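Local coordinates for protein CrataBL (Crataeva tapia, PDB 4IHZ) that inhibits trypsin and, probably more strongly, factor Xa, and probably also acts as a lectin binding glucose and N-acetylglucosamine, at residues Ile2-Arg16 and Arg152-Ser164. Sequence-based numbering, arbitrary orientation. Where two conformers were deposited one is given.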
# COMPACT_ATOMS: atom_id res chain seq x y z
N ILE A 2 17.69 -7.60 -16.79
CA ILE A 2 16.48 -7.26 -16.06
C ILE A 2 16.42 -5.74 -15.95
O ILE A 2 17.35 -5.11 -15.45
CB ILE A 2 16.50 -7.94 -14.67
CG1 ILE A 2 16.79 -9.45 -14.84
CG2 ILE A 2 15.19 -7.68 -13.93
CD1 ILE A 2 17.15 -10.17 -13.54
N LEU A 3 15.35 -5.15 -16.47
CA LEU A 3 15.25 -3.70 -16.55
C LEU A 3 14.44 -3.10 -15.41
O LEU A 3 13.43 -3.66 -15.00
CB LEU A 3 14.63 -3.29 -17.88
CG LEU A 3 15.41 -3.78 -19.11
CD1 LEU A 3 14.57 -3.60 -20.37
CD2 LEU A 3 16.74 -3.01 -19.20
N THR A 4 14.90 -1.97 -14.89
CA THR A 4 14.17 -1.26 -13.85
C THR A 4 12.83 -0.77 -14.37
O THR A 4 12.74 -0.34 -15.51
CB THR A 4 15.01 -0.04 -13.40
OG1 THR A 4 16.23 -0.52 -12.83
CG2 THR A 4 14.26 0.82 -12.37
N GLY A 5 11.79 -0.90 -13.54
CA GLY A 5 10.47 -0.33 -13.86
C GLY A 5 9.70 -1.04 -14.97
O GLY A 5 8.76 -0.47 -15.54
N VAL A 6 10.17 -2.23 -15.33
CA VAL A 6 9.59 -3.07 -16.37
C VAL A 6 9.02 -4.30 -15.64
O VAL A 6 9.69 -4.89 -14.79
CB VAL A 6 10.66 -3.53 -17.39
CG1 VAL A 6 10.11 -4.65 -18.33
CG2 VAL A 6 11.13 -2.32 -18.20
N PRO A 7 7.78 -4.70 -15.96
CA PRO A 7 7.18 -5.81 -15.22
C PRO A 7 7.69 -7.16 -15.71
O PRO A 7 7.85 -7.38 -16.91
CB PRO A 7 5.69 -5.70 -15.55
CG PRO A 7 5.66 -5.00 -16.90
CD PRO A 7 6.84 -4.02 -16.84
N TYR A 8 7.93 -8.05 -14.76
CA TYR A 8 8.36 -9.43 -15.04
C TYR A 8 7.53 -10.42 -14.28
O TYR A 8 7.17 -10.18 -13.16
CB TYR A 8 9.82 -9.65 -14.61
CG TYR A 8 10.78 -8.88 -15.47
CD1 TYR A 8 11.33 -9.44 -16.62
CD2 TYR A 8 11.15 -7.59 -15.12
CE1 TYR A 8 12.21 -8.70 -17.42
CE2 TYR A 8 12.00 -6.83 -15.92
CZ TYR A 8 12.55 -7.42 -17.04
OH TYR A 8 13.39 -6.66 -17.84
N TYR A 9 7.22 -11.55 -14.91
CA TYR A 9 6.74 -12.70 -14.16
C TYR A 9 7.87 -13.50 -13.58
O TYR A 9 8.82 -13.87 -14.30
CB TYR A 9 5.93 -13.60 -15.08
CG TYR A 9 4.68 -12.98 -15.63
CD1 TYR A 9 3.53 -12.92 -14.86
CD2 TYR A 9 4.66 -12.45 -16.92
CE1 TYR A 9 2.37 -12.37 -15.38
CE2 TYR A 9 3.50 -11.88 -17.45
CZ TYR A 9 2.37 -11.84 -16.65
OH TYR A 9 1.20 -11.33 -17.12
N ILE A 10 7.80 -13.79 -12.28
CA ILE A 10 8.74 -14.70 -11.62
C ILE A 10 8.21 -16.12 -11.82
O ILE A 10 7.07 -16.44 -11.46
CB ILE A 10 8.85 -14.39 -10.11
CG1 ILE A 10 9.35 -12.95 -9.90
CG2 ILE A 10 9.78 -15.47 -9.45
CD1 ILE A 10 9.17 -12.49 -8.45
N LEU A 11 9.04 -16.97 -12.42
CA LEU A 11 8.59 -18.34 -12.69
C LEU A 11 9.65 -19.31 -12.22
O LEU A 11 10.84 -19.00 -12.32
CB LEU A 11 8.36 -18.51 -14.20
CG LEU A 11 7.15 -17.71 -14.68
CD1 LEU A 11 7.28 -17.47 -16.15
CD2 LEU A 11 5.85 -18.51 -14.38
N PRO A 12 9.25 -20.49 -11.71
CA PRO A 12 10.26 -21.52 -11.48
C PRO A 12 11.02 -21.82 -12.77
O PRO A 12 10.47 -21.74 -13.87
CB PRO A 12 9.42 -22.74 -11.08
CG PRO A 12 8.06 -22.14 -10.64
CD PRO A 12 7.88 -21.03 -11.59
N SER A 13 12.30 -22.14 -12.61
CA SER A 13 13.15 -22.38 -13.77
C SER A 13 12.64 -23.49 -14.66
O SER A 13 12.88 -23.43 -15.87
CB SER A 13 14.57 -22.64 -13.30
OG SER A 13 15.12 -21.38 -12.98
N THR A 14 11.97 -24.49 -14.08
CA THR A 14 11.47 -25.61 -14.87
C THR A 14 9.96 -25.86 -14.83
O THR A 14 9.52 -27.02 -15.01
CB THR A 14 12.20 -26.91 -14.53
OG1 THR A 14 11.88 -27.29 -13.19
CG2 THR A 14 13.72 -26.76 -14.70
N SER A 15 9.18 -24.80 -14.62
CA SER A 15 7.72 -24.93 -14.44
C SER A 15 7.05 -23.68 -15.00
O SER A 15 7.69 -22.63 -15.09
CB SER A 15 7.43 -25.01 -12.93
OG SER A 15 6.10 -24.74 -12.63
N ARG A 16 5.77 -23.80 -15.35
CA ARG A 16 4.98 -22.65 -15.79
C ARG A 16 4.11 -22.11 -14.66
O ARG A 16 3.34 -21.20 -14.89
CB ARG A 16 4.02 -23.01 -16.94
CG ARG A 16 4.70 -23.52 -18.20
CD ARG A 16 3.69 -23.57 -19.35
NE ARG A 16 2.67 -24.62 -19.22
CZ ARG A 16 1.43 -24.46 -18.73
NH1 ARG A 16 1.01 -23.28 -18.25
NH2 ARG A 16 0.59 -25.51 -18.70
N ARG A 152 13.74 -19.22 3.63
CA ARG A 152 14.18 -20.26 4.55
C ARG A 152 15.40 -21.00 4.06
O ARG A 152 15.59 -22.20 4.39
CB ARG A 152 13.03 -21.21 4.86
CG ARG A 152 11.90 -20.48 5.54
CD ARG A 152 10.83 -21.37 6.14
NE ARG A 152 9.66 -20.56 6.47
CZ ARG A 152 8.46 -21.05 6.74
NH1 ARG A 152 8.25 -22.37 6.77
NH2 ARG A 152 7.46 -20.21 7.00
N ASP A 153 16.24 -20.27 3.32
CA ASP A 153 17.55 -20.74 2.84
C ASP A 153 17.59 -22.03 2.01
O ASP A 153 18.63 -22.69 1.94
CB ASP A 153 18.59 -20.75 3.96
CG ASP A 153 19.24 -19.39 4.14
OD1 ASP A 153 19.65 -18.77 3.10
OD2 ASP A 153 19.33 -18.96 5.31
N ARG A 154 16.46 -22.38 1.40
CA ARG A 154 16.37 -23.46 0.37
C ARG A 154 15.90 -22.83 -0.94
O ARG A 154 14.70 -22.64 -1.16
CB ARG A 154 15.39 -24.53 0.83
CG ARG A 154 15.83 -25.20 2.11
CD ARG A 154 14.83 -26.23 2.58
NE ARG A 154 13.64 -25.64 3.20
CZ ARG A 154 13.56 -25.23 4.47
NH1 ARG A 154 14.62 -25.30 5.27
NH2 ARG A 154 12.42 -24.75 4.95
N PRO A 155 16.84 -22.45 -1.81
CA PRO A 155 16.40 -21.55 -2.87
C PRO A 155 15.54 -22.22 -3.93
O PRO A 155 15.79 -23.36 -4.30
CB PRO A 155 17.70 -21.05 -3.48
CG PRO A 155 18.71 -22.13 -3.18
CD PRO A 155 18.29 -22.74 -1.86
N LEU A 156 14.53 -21.48 -4.37
CA LEU A 156 13.80 -21.84 -5.58
C LEU A 156 14.53 -21.25 -6.77
O LEU A 156 14.72 -20.03 -6.86
CB LEU A 156 12.37 -21.26 -5.52
CG LEU A 156 11.54 -21.52 -6.79
CD1 LEU A 156 11.25 -22.99 -7.04
CD2 LEU A 156 10.25 -20.70 -6.71
N ALA A 157 14.97 -22.09 -7.71
CA ALA A 157 15.51 -21.54 -8.97
C ALA A 157 14.41 -20.89 -9.80
O ALA A 157 13.38 -21.52 -10.09
CB ALA A 157 16.18 -22.63 -9.80
N VAL A 158 14.67 -19.66 -10.21
CA VAL A 158 13.67 -18.90 -10.97
C VAL A 158 14.25 -18.27 -12.20
O VAL A 158 15.48 -18.09 -12.35
CB VAL A 158 12.97 -17.76 -10.11
CG1 VAL A 158 12.23 -18.37 -8.90
CG2 VAL A 158 14.01 -16.66 -9.65
N ARG A 159 13.33 -17.93 -13.10
CA ARG A 159 13.61 -17.18 -14.30
C ARG A 159 12.60 -16.04 -14.35
O ARG A 159 11.62 -16.04 -13.59
CB ARG A 159 13.43 -18.11 -15.51
CG ARG A 159 12.01 -18.74 -15.59
CD ARG A 159 11.97 -19.91 -16.61
NE ARG A 159 10.66 -20.58 -16.57
CZ ARG A 159 9.61 -20.24 -17.31
NH1 ARG A 159 9.71 -19.28 -18.23
NH2 ARG A 159 8.45 -20.88 -17.16
N PHE A 160 12.83 -15.10 -15.25
CA PHE A 160 11.99 -13.91 -15.30
C PHE A 160 11.52 -13.72 -16.72
O PHE A 160 12.33 -13.67 -17.65
CB PHE A 160 12.75 -12.68 -14.82
CG PHE A 160 13.34 -12.84 -13.44
CD1 PHE A 160 12.54 -12.76 -12.32
CD2 PHE A 160 14.71 -13.10 -13.27
CE1 PHE A 160 13.07 -12.91 -11.04
CE2 PHE A 160 15.26 -13.25 -12.00
CZ PHE A 160 14.44 -13.15 -10.87
N THR A 161 10.21 -13.65 -16.90
CA THR A 161 9.66 -13.43 -18.22
C THR A 161 9.11 -12.02 -18.27
O THR A 161 8.23 -11.68 -17.46
CB THR A 161 8.55 -14.48 -18.49
OG1 THR A 161 9.15 -15.77 -18.62
CG2 THR A 161 7.80 -14.18 -19.79
N ARG A 162 9.57 -11.21 -19.22
CA ARG A 162 9.07 -9.84 -19.34
C ARG A 162 7.60 -9.90 -19.70
O ARG A 162 7.21 -10.69 -20.57
CB ARG A 162 9.86 -9.06 -20.40
CG ARG A 162 9.37 -7.64 -20.54
CD ARG A 162 10.24 -6.83 -21.48
NE ARG A 162 9.68 -5.49 -21.61
CZ ARG A 162 10.37 -4.39 -21.91
NH1 ARG A 162 11.69 -4.46 -22.11
NH2 ARG A 162 9.74 -3.22 -21.97
N ALA A 163 6.78 -9.12 -18.99
CA ALA A 163 5.34 -9.05 -19.26
C ALA A 163 5.10 -7.97 -20.26
O ALA A 163 5.72 -6.93 -20.21
CB ALA A 163 4.58 -8.71 -17.99
N SER A 164 4.18 -8.24 -21.18
CA SER A 164 3.86 -7.26 -22.17
C SER A 164 2.37 -7.37 -22.52
O SER A 164 1.93 -6.52 -23.32
CB SER A 164 4.78 -7.38 -23.39
OG SER A 164 4.64 -8.64 -24.02
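Arg159 reaches across strand 8-12 to the turn that follows it. Its CG stands between backbone N and carbonyl carbon (chi1 57°), which carries the extended chain past Leu11 O. Arg159 NE donates to Pro12 O at 2.9 Å, a bent bond with the oxygen tilted from the guanidinium plane. Arg159 NH2 donates to Ser15 O at 2.8 Å, in that plane. Two bonds thus fix the group's rotation and tie it to both ends of the type I turn Pro12-Ser15. Leu11 packs CB and CD1 over one guanidinium face, and Leu11 CD1 touches Thr161 OG1 at 3.5 Å.

On the opposite face Ile10 and Phe160 form an apolar patch. They lie side by side, pointing the same way, with Ile10 CG1 at the ring edge, 3.9 Å from Phe160 CE1. Ile2 CD1 comes in obliquely at CD2 and CE2 of Phe160. Ile10 CG2 meets Val158 CG1.

Tyr8 and Arg162 continue this face. Arg162 has CG anti to the backbone N (chi1 -180°), which carries the extended chain to Val6 and Leu3. Val6 CG1 sits over one guanidinium face, 3.4 Å from Arg162 NE. The Tyr8 ring leans on Arg162 CA and CB, and Tyr8 OH accepts a bond from Leu3 N at 2.8 Å. On the Arg159 face, Tyr9 CE2 presses on Ala163 CB.

Paired backbone bonds join Tyr9 with Thr161 and Leu11 with Arg159; single bonds from Ala163 N to Pro7 O and Ser13 N to Ala157 O prolong the pairing. Strands 8-12 and 158-162, first and last in the chain, pair antiparallel and close the barrel of the beta-trefoil. Phe160 and Ile2 pack on Ile114 of strand 112-117. Ile10 rests on Leu123 of strand 120-125, whose Tyr121 meets the Phe160 ring and bonds through its backbone to Val158.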